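Endosialidase (Enterobacteria phage phi92, PDB 4HIZ) cleaves internal alpha-2,8 and alpha-2,9 linkages in polysialic acid as an endosialidase, probably to degrade the capsule of the bacterial host. Local coordinates at residues F417-W420 against L425-R428; V52-R55 against Q59-T62; T574-E577 against T581-S584; N95-P100 against Q124-P129. All blocks are in the same frame, centred on the assembly; numbering follows the deposited sequence.

Interaction 1. Residues F417-W420 against L425-R428. With EDO (1,2-ethanediol), chain O.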
loop_
_atom_site.group_PDB
_atom_site.type_symbol
_atom_site.label_atom_id
_atom_site.label_comp_id
_atom_site.label_asym_id
_atom_site.label_seq_id
_atom_site.Cartn_x
_atom_site.Cartn_y
_atom_site.Cartn_z
ATOM N N PHE A 417 7.057 6.399 -30.449
ATOM C CA PHE A 417 6.161 6.941 -31.442
ATOM C C PHE A 417 6.796 7.016 -32.839
ATOM O O PHE A 417 7.949 7.450 -32.998
ATOM C CB PHE A 417 5.675 8.359 -31.079
ATOM C CG PHE A 417 4.753 8.906 -32.109
ATOM C CD1 PHE A 417 3.467 8.390 -32.240
ATOM C CD2 PHE A 417 5.193 9.862 -33.028
ATOM C CE1 PHE A 417 2.609 8.849 -33.241
ATOM C CE2 PHE A 417 4.338 10.310 -34.041
ATOM C CZ PHE A 417 3.041 9.804 -34.137
ATOM N N GLY A 418 6.027 6.595 -33.839
ATOM C CA GLY A 418 6.384 6.807 -35.228
ATOM C C GLY A 418 7.313 5.736 -35.806
ATOM O O GLY A 418 7.761 5.882 -36.948
ATOM N N GLU A 419 7.622 4.688 -35.048
ATOM C CA GLU A 419 8.481 3.617 -35.581
ATOM C C GLU A 419 7.694 2.547 -36.322
ATOM O O GLU A 419 8.285 1.696 -37.004
ATOM C CB GLU A 419 9.308 2.954 -34.470
ATOM C CG GLU A 419 10.248 3.901 -33.785
ATOM C CD GLU A 419 11.101 3.225 -32.720
ATOM O OE1 GLU A 419 11.015 1.986 -32.542
ATOM O OE2 GLU A 419 11.889 3.936 -32.067
ATOM N N TRP A 420 6.367 2.569 -36.203
ATOM C CA TRP A 420 5.582 1.434 -36.740
ATOM C C TRP A 420 5.721 1.281 -38.264
ATOM O O TRP A 420 5.931 0.166 -38.806
ATOM C CB TRP A 420 4.094 1.607 -36.414
ATOM C CG TRP A 420 3.249 0.430 -36.842
ATOM C CD1 TRP A 420 2.559 0.324 -38.008
ATOM C CD2 TRP A 420 2.942 -0.757 -36.077
ATOM N NE1 TRP A 420 1.878 -0.879 -38.050
ATOM C CE2 TRP A 420 2.080 -1.547 -36.863
ATOM C CE3 TRP A 420 3.343 -1.236 -34.827
ATOM C CZ2 TRP A 420 1.609 -2.806 -36.438
ATOM C CZ3 TRP A 420 2.858 -2.468 -34.389
ATOM C CH2 TRP A 420 2.009 -3.241 -35.200
ATOM N N LEU A 425 12.634 5.523 -39.191
ATOM C CA LEU A 425 13.795 5.324 -38.334
ATOM C C LEU A 425 13.415 5.196 -36.867
ATOM O O LEU A 425 12.332 5.619 -36.443
ATOM C CB LEU A 425 14.776 6.485 -38.491
ATOM C CG LEU A 425 15.277 6.670 -39.937
ATOM C CD1 LEU A 425 16.294 7.798 -40.018
ATOM C CD2 LEU A 425 15.874 5.366 -40.480
ATOM N N ASP A 426 14.309 4.610 -36.079
ATOM C CA ASP A 426 14.026 4.509 -34.646
ATOM C C ASP A 426 14.000 5.942 -34.086
ATOM O O ASP A 426 14.719 6.859 -34.560
ATOM C CB ASP A 426 15.089 3.683 -33.933
ATOM C CG ASP A 426 15.025 2.209 -34.289
ATOM O OD1 ASP A 426 14.055 1.764 -34.965
ATOM O OD2 ASP A 426 15.956 1.486 -33.873
ATOM N N ASN A 427 13.170 6.140 -33.076
ATOM C CA ASN A 427 12.909 7.470 -32.500
ATOM C C ASN A 427 13.116 7.412 -30.991
ATOM O O ASN A 427 12.148 7.498 -30.211
ATOM C CB ASN A 427 11.466 7.864 -32.820
ATOM C CG ASN A 427 11.101 9.256 -32.341
ATOM O OD1 ASN A 427 11.973 10.150 -32.223
ATOM N ND2 ASN A 427 9.806 9.462 -32.069
ATOM N N ARG A 428 14.367 7.280 -30.559
ATOM C CA ARG A 428 14.652 7.052 -29.147
ATOM C C ARG A 428 15.254 8.317 -28.537
ATOM O O ARG A 428 15.514 9.320 -29.251
ATOM C CB ARG A 428 15.626 5.870 -29.003
ATOM C CG ARG A 428 15.127 4.608 -29.706
ATOM C CD ARG A 428 13.780 4.079 -29.060
ATOM N NE ARG A 428 13.244 3.024 -29.931
ATOM C CZ ARG A 428 13.590 1.740 -29.850
ATOM N NH1 ARG A 428 14.374 1.310 -28.857
ATOM N NH2 ARG A 428 13.122 0.874 -30.740
HETATM C C1 EDO O . 14.723 -3.111 -31.664
HETATM O O1 EDO O . 15.996 -2.962 -31.038
HETATM C C2 EDO O . 13.677 -3.080 -30.574
HETATM O O2 EDO O . 13.812 -1.837 -29.890
HETATM O O HOH W 1 10.657 7.585 -36.913
#
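Glu419 and Arg428 illustrate how a loop without regular structure can be gathered largely round one carboxylate. The charged pair comes first: Arg428 grips Glu419 side-on, NE donating to OE2 at 2.7 Å and NH2 to OE1 at 3.0 Å. Both oxygens offer their syn lone pairs, and the two planes are only 20° apart. The bend at chi2 of Arg428 (-63°) swings its guanidinium back toward the carboxylate. An ethanediol, probably from the crystallisation liquor, accepts from the same NH2 through O2 at 2.9 Å.

Further hydrogen bonds add to this grip. Asn427 N reaches Glu419 OE2 at 2.7 Å, nearly straight but from the anti side and 28° out of the carboxylate plane, so OE2 takes two donors, Arg428 NE and Asn427 N. The amide of Asn427 donates from ND2 to Phe417 O at 2.9 Å, and a water bonds Leu425 O at 2.6 Å. Asp426 places OD1 3.9 Å from Glu419 OE1; its hydrogen bond to His396, together with Arg428, probably eases the repulsion.

This surface loop runs between strands 407-413 and 435-442. Phe417 and Trp420 touch Arg435 on the second strand, and the Trp420 ring also meets that of Phe437.

Interaction 2. Residues V52-R55 against Q59-T62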
loop_
_atom_site.group_PDB
_atom_site.type_symbol
_atom_site.label_atom_id
_atom_site.label_comp_id
_atom_site.label_asym_id
_atom_site.label_seq_id
_atom_site.Cartn_x
_atom_site.Cartn_y
_atom_site.Cartn_z
ATOM N N VAL A 52 -9.434 6.829 -40.809
ATOM C CA VAL A 52 -8.300 6.305 -41.590
ATOM C C VAL A 52 -7.418 7.468 -42.005
ATOM O O VAL A 52 -7.883 8.438 -42.631
ATOM C CB VAL A 52 -8.758 5.578 -42.849
ATOM C CG1 VAL A 52 -7.528 4.983 -43.575
ATOM C CG2 VAL A 52 -9.765 4.495 -42.472
ATOM N N TYR A 53 -6.141 7.376 -41.670
ATOM C CA TYR A 53 -5.233 8.523 -41.800
ATOM C C TYR A 53 -3.858 8.021 -42.231
ATOM O O TYR A 53 -3.373 7.000 -41.723
ATOM C CB TYR A 53 -5.134 9.237 -40.436
ATOM C CG TYR A 53 -4.046 10.294 -40.357
ATOM C CD1 TYR A 53 -4.031 11.370 -41.243
ATOM C CD2 TYR A 53 -3.044 10.221 -39.380
ATOM C CE1 TYR A 53 -3.013 12.353 -41.170
ATOM C CE2 TYR A 53 -2.046 11.190 -39.281
ATOM C CZ TYR A 53 -2.028 12.251 -40.183
ATOM O OH TYR A 53 -1.038 13.201 -40.090
ATOM N N GLU A 54 -3.229 8.721 -43.174
ATOM C CA GLU A 54 -1.863 8.373 -43.596
ATOM C C GLU A 54 -0.835 9.360 -43.027
ATOM O O GLU A 54 -0.421 10.320 -43.700
ATOM C CB GLU A 54 -1.759 8.340 -45.128
ATOM C CG GLU A 54 -2.654 7.272 -45.758
ATOM C CD GLU A 54 -2.596 7.222 -47.280
ATOM O OE1 GLU A 54 -1.666 7.794 -47.900
ATOM O OE2 GLU A 54 -3.508 6.585 -47.858
ATOM N N ARG A 55 -0.408 9.103 -41.792
ATOM C CA ARG A 55 0.684 9.867 -41.185
ATOM C C ARG A 55 1.899 9.844 -42.113
ATOM O O ARG A 55 2.545 10.882 -42.387
ATOM C CB ARG A 55 1.070 9.244 -39.839
ATOM C CG ARG A 55 2.076 10.111 -39.056
ATOM C CD ARG A 55 2.549 9.424 -37.770
ATOM N NE ARG A 55 3.519 8.372 -38.058
ATOM C CZ ARG A 55 4.836 8.547 -38.130
ATOM N NH1 ARG A 55 5.370 9.763 -37.913
ATOM N NH2 ARG A 55 5.627 7.501 -38.415
ATOM N N GLN A 59 0.783 4.668 -46.284
ATOM C CA GLN A 59 0.633 3.724 -45.169
ATOM C C GLN A 59 -0.542 4.070 -44.258
ATOM O O GLN A 59 -0.354 4.563 -43.130
ATOM C CB GLN A 59 1.952 3.610 -44.380
ATOM C CG GLN A 59 3.074 3.030 -45.238
ATOM C CD GLN A 59 4.287 2.626 -44.436
ATOM O OE1 GLN A 59 4.173 1.828 -43.498
ATOM N NE2 GLN A 59 5.477 3.142 -44.818
ATOM N N PRO A 60 -1.770 3.827 -44.742
ATOM C CA PRO A 60 -2.944 4.158 -43.930
ATOM C C PRO A 60 -3.051 3.252 -42.689
ATOM O O PRO A 60 -2.721 2.042 -42.719
ATOM C CB PRO A 60 -4.120 3.885 -44.877
ATOM C CG PRO A 60 -3.594 2.836 -45.850
ATOM C CD PRO A 60 -2.117 3.100 -45.985
ATOM N N LEU A 61 -3.475 3.872 -41.592
ATOM C CA LEU A 61 -3.747 3.187 -40.344
ATOM C C LEU A 61 -5.048 3.794 -39.850
ATOM O O LEU A 61 -5.410 4.924 -40.243
ATOM C CB LEU A 61 -2.619 3.454 -39.335
ATOM C CG LEU A 61 -1.234 2.942 -39.793
ATOM C CD1 LEU A 61 -0.130 3.484 -38.905
ATOM C CD2 LEU A 61 -1.255 1.383 -39.753
ATOM N N THR A 62 -5.768 3.063 -38.993
ATOM C CA THR A 62 -7.072 3.561 -38.512
ATOM C C THR A 62 -7.003 3.903 -37.055
ATOM O O THR A 62 -6.429 3.156 -36.269
ATOM C CB THR A 62 -8.165 2.486 -38.779
ATOM O OG1 THR A 62 -8.203 2.265 -40.204
ATOM C CG2 THR A 62 -9.548 2.949 -38.265
#
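Tyr53 and Leu61 exchange two backbone hydrogen bonds, a compact example of how an antiparallel pair satisfies its own amides. Tyr53 N donates to Leu61 O at 2.9 Å, and the return bond runs from Leu61 N to Tyr53 O at 3.1 Å. Leu61 O also receives a weaker CA-H...O contact from Val52 CA at 3.5 Å.

The next pair, Val52 with Thr62, is non-hydrogen-bonded, and its backbones find partners on the outer flanks: Val52 bonds Phe35 and Val37, Thr62 bonds Trp455 and Asn457. Side-chain polar groups are likewise answered from beyond the pair. Thr62 OG1 is bonded to Gln454 NE2, Gln59 OE1 to Gly422 N, and Glu54 OE1 to Gly58 N within the turn.

What remains across the contact is van der Waals packing. Val52 spreads its two methyls: CG1, anti to the backbone N (chi1 -177°), lies 3.8 Å from Pro60 CB, while CG2 packs 3.5 Å from Thr62 OG1. Pro60 CB is also met by Glu54 CG, which comes 3.6 Å from Pro60 CA as the two side chains run alongside each other.

The geometry is that of a beta hairpin made by strands 49-53 and 61-64. In a larger mixed sheet the hairpin lies between strand 33-36 and strand 456-460, which joins the N-terminal extension to the catalytic propeller part of the chain.

Interaction 3. Residues T574-E577 against T581-S584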
loop_
_atom_site.group_PDB
_atom_site.type_symbol
_atom_site.label_atom_id
_atom_site.label_comp_id
_atom_site.label_asym_id
_atom_site.label_seq_id
_atom_site.Cartn_x
_atom_site.Cartn_y
_atom_site.Cartn_z
ATOM N N THR A 574 8.163 -9.053 20.783
ATOM C CA THR A 574 7.015 -9.308 21.663
ATOM C C THR A 574 6.703 -10.764 21.973
ATOM O O THR A 574 6.229 -11.079 23.066
ATOM C CB THR A 574 5.708 -8.748 21.033
ATOM O OG1 THR A 574 5.454 -9.430 19.793
ATOM C CG2 THR A 574 5.832 -7.237 20.762
ATOM N N GLY A 575 6.930 -11.656 21.014
ATOM C CA GLY A 575 6.439 -13.027 21.147
ATOM C C GLY A 575 4.919 -13.128 21.337
ATOM O O GLY A 575 4.411 -14.132 21.856
ATOM N N LEU A 576 4.179 -12.126 20.867
ATOM C CA LEU A 576 2.740 -12.078 21.082
ATOM C C LEU A 576 2.035 -12.268 19.735
ATOM O O LEU A 576 2.130 -11.417 18.841
ATOM C CB LEU A 576 2.375 -10.720 21.703
ATOM C CG LEU A 576 0.875 -10.547 22.010
ATOM C CD1 LEU A 576 0.343 -11.682 22.881
ATOM C CD2 LEU A 576 0.629 -9.217 22.692
ATOM N N GLU A 577 1.350 -13.394 19.572
ATOM C CA GLU A 577 0.766 -13.672 18.274
ATOM C C GLU A 577 -0.669 -13.191 18.137
ATOM O O GLU A 577 -1.265 -12.692 19.101
ATOM C CB GLU A 577 0.891 -15.152 17.928
ATOM C CG GLU A 577 0.099 -16.067 18.809
ATOM C CD GLU A 577 0.364 -17.542 18.423
ATOM O OE1 GLU A 577 1.314 -18.153 18.983
ATOM O OE2 GLU A 577 -0.353 -18.074 17.537
ATOM N N THR A 581 -1.665 -15.558 22.209
ATOM C CA THR A 581 -0.708 -16.457 22.861
ATOM C C THR A 581 0.623 -15.736 23.018
ATOM O O THR A 581 1.157 -15.175 22.054
ATOM C CB THR A 581 -0.509 -17.754 22.056
ATOM O OG1 THR A 581 -1.772 -18.441 21.997
ATOM C CG2 THR A 581 0.509 -18.669 22.772
ATOM N N GLN A 582 1.135 -15.738 24.243
ATOM C CA GLN A 582 2.409 -15.088 24.558
ATOM C C GLN A 582 3.504 -16.141 24.758
ATOM O O GLN A 582 3.405 -17.010 25.651
ATOM C CB GLN A 582 2.240 -14.244 25.845
ATOM C CG GLN A 582 3.548 -13.707 26.411
ATOM C CD GLN A 582 4.189 -12.691 25.450
ATOM O OE1 GLN A 582 3.543 -11.723 25.069
ATOM N NE2 GLN A 582 5.426 -12.946 25.011
ATOM N N GLN A 583 4.545 -16.062 23.945
ATOM C CA GLN A 583 5.680 -16.963 24.088
ATOM C C GLN A 583 6.452 -16.709 25.370
ATOM O O GLN A 583 6.651 -15.554 25.755
ATOM C CB GLN A 583 6.673 -16.780 22.918
ATOM C CG GLN A 583 6.149 -17.322 21.578
ATOM C CD GLN A 583 5.750 -18.824 21.650
ATOM O OE1 GLN A 583 6.584 -19.702 21.932
ATOM N NE2 GLN A 583 4.470 -19.115 21.387
ATOM N N SER A 584 6.914 -17.791 26.009
ATOM C CA SER A 584 7.808 -17.686 27.159
ATOM C C SER A 584 9.187 -17.219 26.737
ATOM O O SER A 584 9.809 -16.417 27.418
ATOM C CB SER A 584 7.951 -19.042 27.857
ATOM O OG SER A 584 6.777 -19.326 28.597
HETATM O O HOH W 2 2.946 -17.020 20.576
#
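Gln582 reaches across to Thr574 and Leu576, and shows how a glutamine amide can stand in for a backbone link. From CB the chain leaves with CG anti to the backbone N (chi1 170°), then bends at chi2 (66°), which turns the amide back toward the facing segment. CD arrives 3.5 Å from Thr574 O. Of the two tip atoms, OE1 packs 3.7 Å from Leu576 CB, and NE2 donates to Thr574 O at 2.8 Å, in the carbonyl plane. NE2 also bonds Gln583 O, on a lone pair, at 3.0 Å. Both partners are carbonyl oxygens near the amide plane, so they call for NE2 rather than OE1 here and fix the flip of the group.

The backbones add two nearly straight bonds, Gln583 N to Gly575 O at 2.8 Å and Glu577 N to Thr581 O at 3.1 Å. Beside them Glu577 CG lies 3.7 Å from Thr581 CB, and a water accepts from Gln583 NE2 near Glu577 OE1.

Thr574 OG1 accepts from Leu576 N, which makes an ST turn. Ser584 bonds Asp593 of the second subunit and Lys604 of the third. A loop like this, with a single backbone bridge between Leu576 and Gln582 and neighbouring chains packed on it, is consistent with the intertwined C-terminal stalk of trimeric phage endosialidases.

Interaction 4. Residues N95-P100 against Q124-P129. With EDO (1,2-ethanediol), chain R.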
loop_
_atom_site.group_PDB
_atom_site.type_symbol
_atom_site.label_atom_id
_atom_site.label_comp_id
_atom_site.label_asym_id
_atom_site.label_seq_id
_atom_site.Cartn_x
_atom_site.Cartn_y
_atom_site.Cartn_z
ATOM N N ASN A 95 -10.502 -20.316 -14.077
ATOM C CA ASN A 95 -11.112 -18.981 -13.844
ATOM C C ASN A 95 -10.151 -17.870 -13.465
ATOM O O ASN A 95 -10.601 -16.746 -13.244
ATOM C CB ASN A 95 -12.239 -19.033 -12.802
ATOM C CG ASN A 95 -13.304 -20.060 -13.164
ATOM O OD1 ASN A 95 -13.721 -20.147 -14.328
ATOM N ND2 ASN A 95 -13.725 -20.867 -12.178
ATOM N N VAL A 96 -8.874 -18.176 -13.359
ATOM C CA VAL A 96 -7.879 -17.160 -12.948
ATOM C C VAL A 96 -7.046 -16.784 -14.151
ATOM O O VAL A 96 -6.630 -17.661 -14.912
ATOM C CB VAL A 96 -6.977 -17.711 -11.821
ATOM C CG1 VAL A 96 -5.855 -16.739 -11.464
ATOM C CG2 VAL A 96 -7.840 -18.026 -10.582
ATOM N N ILE A 97 -6.801 -15.484 -14.345
ATOM C CA ILE A 97 -5.940 -15.034 -15.446
ATOM C C ILE A 97 -4.515 -14.862 -14.921
ATOM O O ILE A 97 -4.290 -14.162 -13.931
ATOM C CB ILE A 97 -6.442 -13.688 -16.017
ATOM C CG1 ILE A 97 -7.915 -13.802 -16.432
ATOM C CG2 ILE A 97 -5.563 -13.233 -17.229
ATOM C CD1 ILE A 97 -8.621 -12.432 -16.504
ATOM N N TYR A 98 -3.552 -15.508 -15.591
ATOM C CA TYR A 98 -2.147 -15.427 -15.207
ATOM C C TYR A 98 -1.361 -14.612 -16.217
ATOM O O TYR A 98 -1.441 -14.847 -17.438
ATOM C CB TYR A 98 -1.511 -16.828 -15.157
ATOM C CG TYR A 98 -2.080 -17.712 -14.046
ATOM C CD1 TYR A 98 -3.322 -18.360 -14.185
ATOM C CD2 TYR A 98 -1.349 -17.932 -12.885
ATOM C CE1 TYR A 98 -3.804 -19.181 -13.184
ATOM C CE2 TYR A 98 -1.838 -18.740 -11.858
ATOM C CZ TYR A 98 -3.056 -19.370 -12.028
ATOM O OH TYR A 98 -3.518 -20.163 -11.013
ATOM N N ALA A 99 -0.611 -13.645 -15.703
ATOM C CA ALA A 99 0.266 -12.817 -16.536
ATOM C C ALA A 99 1.718 -12.966 -16.043
ATOM O O ALA A 99 2.212 -12.183 -15.189
ATOM C CB ALA A 99 -0.175 -11.302 -16.459
ATOM N N PRO A 100 2.431 -13.970 -16.576
ATOM C CA PRO A 100 3.831 -14.134 -16.212
ATOM C C PRO A 100 4.675 -13.118 -16.976
ATOM O O PRO A 100 4.278 -12.663 -18.054
ATOM C CB PRO A 100 4.169 -15.561 -16.708
ATOM C CG PRO A 100 2.789 -16.217 -16.933
ATOM C CD PRO A 100 1.963 -15.054 -17.452
ATOM N N GLN A 124 -10.016 -7.107 -13.622
ATOM C CA GLN A 124 -10.200 -5.779 -13.040
ATOM C C GLN A 124 -9.084 -5.420 -12.089
ATOM O O GLN A 124 -8.621 -4.275 -12.100
ATOM C CB GLN A 124 -11.537 -5.738 -12.264
ATOM C CG GLN A 124 -12.704 -5.908 -13.204
ATOM C CD GLN A 124 -14.025 -5.776 -12.456
ATOM O OE1 GLN A 124 -14.491 -4.648 -12.228
ATOM N NE2 GLN A 124 -14.609 -6.907 -12.043
ATOM N N THR A 125 -8.677 -6.366 -11.237
ATOM C CA THR A 125 -7.607 -6.122 -10.269
ATOM C C THR A 125 -6.634 -7.279 -10.262
ATOM O O THR A 125 -6.995 -8.416 -10.601
ATOM C CB THR A 125 -8.102 -5.898 -8.800
ATOM O OG1 THR A 125 -8.617 -7.121 -8.242
ATOM C CG2 THR A 125 -9.173 -4.779 -8.723
ATOM N N TRP A 126 -5.380 -6.962 -9.911
ATOM C CA TRP A 126 -4.259 -7.869 -10.125
ATOM C C TRP A 126 -3.411 -7.948 -8.864
ATOM O O TRP A 126 -3.196 -6.934 -8.166
ATOM C CB TRP A 126 -3.434 -7.393 -11.320
ATOM C CG TRP A 126 -4.228 -7.435 -12.579
ATOM C CD1 TRP A 126 -5.173 -6.537 -12.980
ATOM C CD2 TRP A 126 -4.177 -8.443 -13.587
ATOM N NE1 TRP A 126 -5.716 -6.919 -14.186
ATOM C CE2 TRP A 126 -5.110 -8.079 -14.582
ATOM C CE3 TRP A 126 -3.428 -9.627 -13.745
ATOM C CZ2 TRP A 126 -5.313 -8.828 -15.730
ATOM C CZ3 TRP A 126 -3.639 -10.389 -14.886
ATOM C CH2 TRP A 126 -4.583 -9.994 -15.864
ATOM N N SER A 127 -2.958 -9.162 -8.570
ATOM C CA SER A 127 -2.229 -9.490 -7.356
ATOM C C SER A 127 -0.806 -8.927 -7.336
ATOM O O SER A 127 -0.297 -8.397 -8.353
ATOM C CB SER A 127 -2.114 -11.008 -7.226
ATOM O OG SER A 127 -1.305 -11.550 -8.314
ATOM N N MET A 128 -0.147 -9.068 -6.181
ATOM C CA MET A 128 1.256 -8.671 -6.066
ATOM C C MET A 128 2.086 -9.641 -6.929
ATOM O O MET A 128 1.661 -10.780 -7.169
ATOM C CB MET A 128 1.726 -8.746 -4.614
ATOM C CG MET A 128 1.839 -10.173 -4.079
ATOM S SD MET A 128 2.319 -10.298 -2.348
ATOM C CE MET A 128 0.725 -9.983 -1.556
ATOM N N PRO A 129 3.254 -9.194 -7.396
ATOM C CA PRO A 129 4.082 -10.165 -8.118
ATOM C C PRO A 129 4.505 -11.335 -7.234
ATOM O O PRO A 129 4.812 -11.155 -6.045
ATOM C CB PRO A 129 5.353 -9.364 -8.486
ATOM C CG PRO A 129 4.936 -7.939 -8.451
ATOM C CD PRO A 129 3.878 -7.866 -7.328
HETATM C C1 EDO R . -11.679 -20.535 -17.738
HETATM O O1 EDO R . -10.989 -21.209 -16.688
HETATM C C2 EDO R . -12.835 -19.701 -17.214
HETATM O O2 EDO R . -13.847 -19.673 -18.220
#
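An Asp box, the Ser-X-Asp-X-Gly-X-Thr-Trp turn repeated in sialidase propellers, supplies the tryptophan of this contact: Trp126 closes the motif and meets Ile97 and Ala99 on strand 96-104. The backbones stay well apart, with the CA atoms of Ile97 and Trp126 9.1 Å from each other, and the indole spans the gap with its six-membered ring. Its CH2 lies 3.6 Å from Ile97 CG2 and its CZ3 3.9 Å from Ala99 CB. Both methyls approach the ring obliquely. In Ile97 the touching branch is CG2, which stands anti to the backbone N, and CB follows at 4.1 Å from CH2. CZ3 is also 3.9 Å from the carbonyl oxygen of Ile97.

The turn that carries the ring is fixed by the motif's own polar groups. Thr125 OG1 bonds Asp121 OD2, Thr125 O bonds Ser119 OG, and Trp126 NE1 makes a weak bond to Gly123 O. Trp126 also packs on Val117 and Ile487, while its carbonyl O bonds Thr539 of the third subunit.

The chemistry divides accordingly. No hydrogen bond crosses between 95-100 and 124-129, where adhesion comes from van der Waals contact of buried apolar groups; the polar bonds run within the sheet, within the turn and to the third subunit. Between these two segments, then, shape rather than charge seats the indole against the blade.

Overall arrangement
Polarity follows depth in these four contacts. Interaction 4 is buried and purely apolar, about 11 Å from the chain's centre, whereas interaction 1, a surface contact, depends on a salt bridge. Interactions 2 and 3 are partly buried and rely mainly on backbone bonds, within a regular hairpin in interaction 2 and in an irregular loop in interaction 3, where a glutamine amide joins them. Interactions 1 and 2 touch: Phe417 CZ packs 3.7 Å from Arg55 CD, so loop 417-428 lies against the N-terminal hairpin. Interaction 3 stands apart, its centre about 60 Å from that of interaction 1 on the opposite side of the chain's centre. It shares with interaction 4 a contact with the third subunit.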